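Local atomic coordinates of Nop domain-containing protein (Archaeoglobus fulgidus, PDB entry 1NT2), a protein that forms a complex with fibrillarin as a core protein of the archaeal box C/D sRNP and probably binds the guide RNA. Residues Y76-V81 with E130-M135. Numbering follows the deposited sequence.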
loop_
_atom_site.group_PDB
_atom_site.type_symbol
_atom_site.label_atom_id
_atom_site.label_comp_id
_atom_site.label_asym_id
_atom_site.label_seq_id
_atom_site.Cartn_x
_atom_site.Cartn_y
_atom_site.Cartn_z
ATOM N N TYR B 76 19.807 -15.848 3.892
ATOM C CA TYR B 76 20.500 -14.605 3.602
ATOM C C TYR B 76 20.033 -14.135 2.235
ATOM O O TYR B 76 19.718 -12.964 2.043
ATOM C CB TYR B 76 22.014 -14.835 3.581
ATOM C CG TYR B 76 22.832 -13.661 3.083
ATOM C CD1 TYR B 76 23.118 -12.574 3.907
ATOM C CD2 TYR B 76 23.354 -13.658 1.793
ATOM C CE1 TYR B 76 23.916 -11.516 3.455
ATOM C CE2 TYR B 76 24.146 -12.612 1.331
ATOM C CZ TYR B 76 24.427 -11.550 2.164
ATOM O OH TYR B 76 25.242 -10.543 1.701
ATOM N N VAL B 77 19.958 -15.059 1.286
ATOM C CA VAL B 77 19.539 -14.695 -0.057
ATOM C C VAL B 77 18.084 -14.207 -0.154
ATOM O O VAL B 77 17.793 -13.245 -0.867
ATOM C CB VAL B 77 19.768 -15.867 -1.037
ATOM C CG1 VAL B 77 19.419 -15.439 -2.446
ATOM C CG2 VAL B 77 21.224 -16.317 -0.971
ATOM N N VAL B 78 17.168 -14.848 0.565
ATOM C CA VAL B 78 15.770 -14.420 0.506
ATOM C C VAL B 78 15.663 -12.977 1.019
ATOM O O VAL B 78 15.101 -12.094 0.351
ATOM C CB VAL B 78 14.865 -15.331 1.360
ATOM C CG1 VAL B 78 13.445 -15.221 0.894
ATOM C CG2 VAL B 78 15.334 -16.746 1.266
ATOM N N ALA B 79 16.213 -12.747 2.206
ATOM C CA ALA B 79 16.192 -11.426 2.797
ATOM C C ALA B 79 16.774 -10.458 1.776
ATOM O O ALA B 79 16.305 -9.329 1.614
ATOM C CB ALA B 79 17.028 -11.416 4.058
ATOM N N LEU B 80 17.795 -10.924 1.073
ATOM C CA LEU B 80 18.464 -10.111 0.084
ATOM C C LEU B 80 17.541 -9.723 -1.068
ATOM O O LEU B 80 17.525 -8.571 -1.501
ATOM C CB LEU B 80 19.677 -10.870 -0.442
ATOM C CG LEU B 80 20.973 -10.069 -0.506
ATOM C CD1 LEU B 80 21.275 -9.496 0.862
ATOM C CD2 LEU B 80 22.102 -10.959 -0.988
ATOM N N VAL B 81 16.774 -10.691 -1.564
ATOM C CA VAL B 81 15.856 -10.453 -2.674
ATOM C C VAL B 81 14.698 -9.585 -2.235
ATOM O O VAL B 81 14.177 -8.783 -3.017
ATOM C CB VAL B 81 15.266 -11.750 -3.198
ATOM C CG1 VAL B 81 14.281 -11.458 -4.294
ATOM C CG2 VAL B 81 16.351 -12.627 -3.710
ATOM N N GLU B 130 25.378 -9.044 -5.112
ATOM C CA GLU B 130 25.434 -9.981 -4.003
ATOM C C GLU B 130 24.631 -11.258 -4.259
ATOM O O GLU B 130 25.155 -12.368 -4.113
ATOM C CB GLU B 130 24.926 -9.306 -2.730
ATOM C CG GLU B 130 25.995 -9.067 -1.676
ATOM C CD GLU B 130 26.431 -10.334 -0.970
ATOM O OE1 GLU B 130 27.255 -10.240 -0.038
ATOM O OE2 GLU B 130 25.950 -11.424 -1.341
ATOM N N ILE B 131 23.364 -11.114 -4.634
ATOM C CA ILE B 131 22.548 -12.287 -4.876
ATOM C C ILE B 131 23.231 -13.149 -5.920
ATOM O O ILE B 131 23.061 -14.367 -5.940
ATOM C CB ILE B 131 21.124 -11.910 -5.330
ATOM C CG1 ILE B 131 21.172 -11.084 -6.615
ATOM C CG2 ILE B 131 20.425 -11.139 -4.229
ATOM C CD1 ILE B 131 21.271 -11.893 -7.900
ATOM N N GLU B 132 24.027 -12.522 -6.779
ATOM C CA GLU B 132 24.738 -13.271 -7.813
ATOM C C GLU B 132 25.883 -14.063 -7.192
ATOM O O GLU B 132 26.015 -15.253 -7.435
ATOM C CB GLU B 132 25.271 -12.330 -8.902
ATOM C CG GLU B 132 26.037 -13.041 -10.015
ATOM C CD GLU B 132 26.102 -12.232 -11.306
ATOM O OE1 GLU B 132 26.509 -11.052 -11.256
ATOM O OE2 GLU B 132 25.749 -12.780 -12.375
ATOM N N GLU B 133 26.699 -13.405 -6.377
ATOM C CA GLU B 133 27.808 -14.084 -5.727
ATOM C C GLU B 133 27.356 -15.370 -5.040
ATOM O O GLU B 133 27.879 -16.442 -5.338
ATOM C CB GLU B 133 28.479 -13.171 -4.704
ATOM C CG GLU B 133 29.962 -12.974 -4.970
ATOM C CD GLU B 133 30.230 -12.203 -6.257
ATOM O OE1 GLU B 133 30.440 -10.965 -6.187
ATOM O OE2 GLU B 133 30.215 -12.835 -7.340
ATOM N N VAL B 134 26.399 -15.269 -4.120
ATOM C CA VAL B 134 25.897 -16.453 -3.423
ATOM C C VAL B 134 25.224 -17.441 -4.379
ATOM O O VAL B 134 25.677 -18.573 -4.538
ATOM C CB VAL B 134 24.880 -16.085 -2.340
ATOM C CG1 VAL B 134 25.569 -15.866 -1.046
ATOM C CG2 VAL B 134 24.141 -14.841 -2.738
ATOM N N MET B 135 24.135 -17.022 -5.006
ATOM C CA MET B 135 23.435 -17.887 -5.936
ATOM C C MET B 135 24.362 -18.764 -6.795
ATOM O O MET B 135 24.026 -19.902 -7.113
ATOM C CB MET B 135 22.519 -17.041 -6.823
ATOM C CG MET B 135 21.210 -16.658 -6.149
ATOM S SD MET B 135 20.013 -18.017 -6.133
ATOM C CE MET B 135 20.427 -18.830 -4.604
#
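The phenol of Y76 reaches from one helix to the carboxylate of E130 on a facing one, and its OH donates a hydrogen bond to OE1 of E130 at 2.7 Å. The hydroxyl approaches OE1 from above the carboxylate plane, 77° out of it, while the carboxyl carbon CD lies at the edge of the tyrosine ring, in the plane of the ring. With CG of Y76 anti to the backbone N (chi1 171°), the ring extends toward this carboxylate, and CD1 of L80 lies over the rim of one face. L80 also presents CD2 at once to CB of E130 and to CG2 of I131, 3.7 Å from the latter. One turn of helix away, V77 and V134 meet tip to tip, CG2 to CG2 at 3.7 Å, and CG1 of V77 touches the terminal CE of M135, whose chain bends at chi2 and chi3. An apolar seam and one tyrosine-carboxylate bond thus join two nearly antiparallel segments of helices 73-93 and 110-138, which run at 157° to each other with their axes 10.1 Å apart, near the base of the long helical arm; of the two, only 130-135 falls within the predicted coiled coil. An alanine in place of E130 would probably leave the Y76 hydroxyl without its acceptor on this helix and the phenol freer to turn. Further out, the second subunit supplies S107, hydrogen-bonded to OH of Y76, and K105, in a cation-pi contact with the ring, while its I109 packs on both Y76 and E130. On another flank, I131 and M135 touch helix 148-158 of the same chain through K149, A152 and L155.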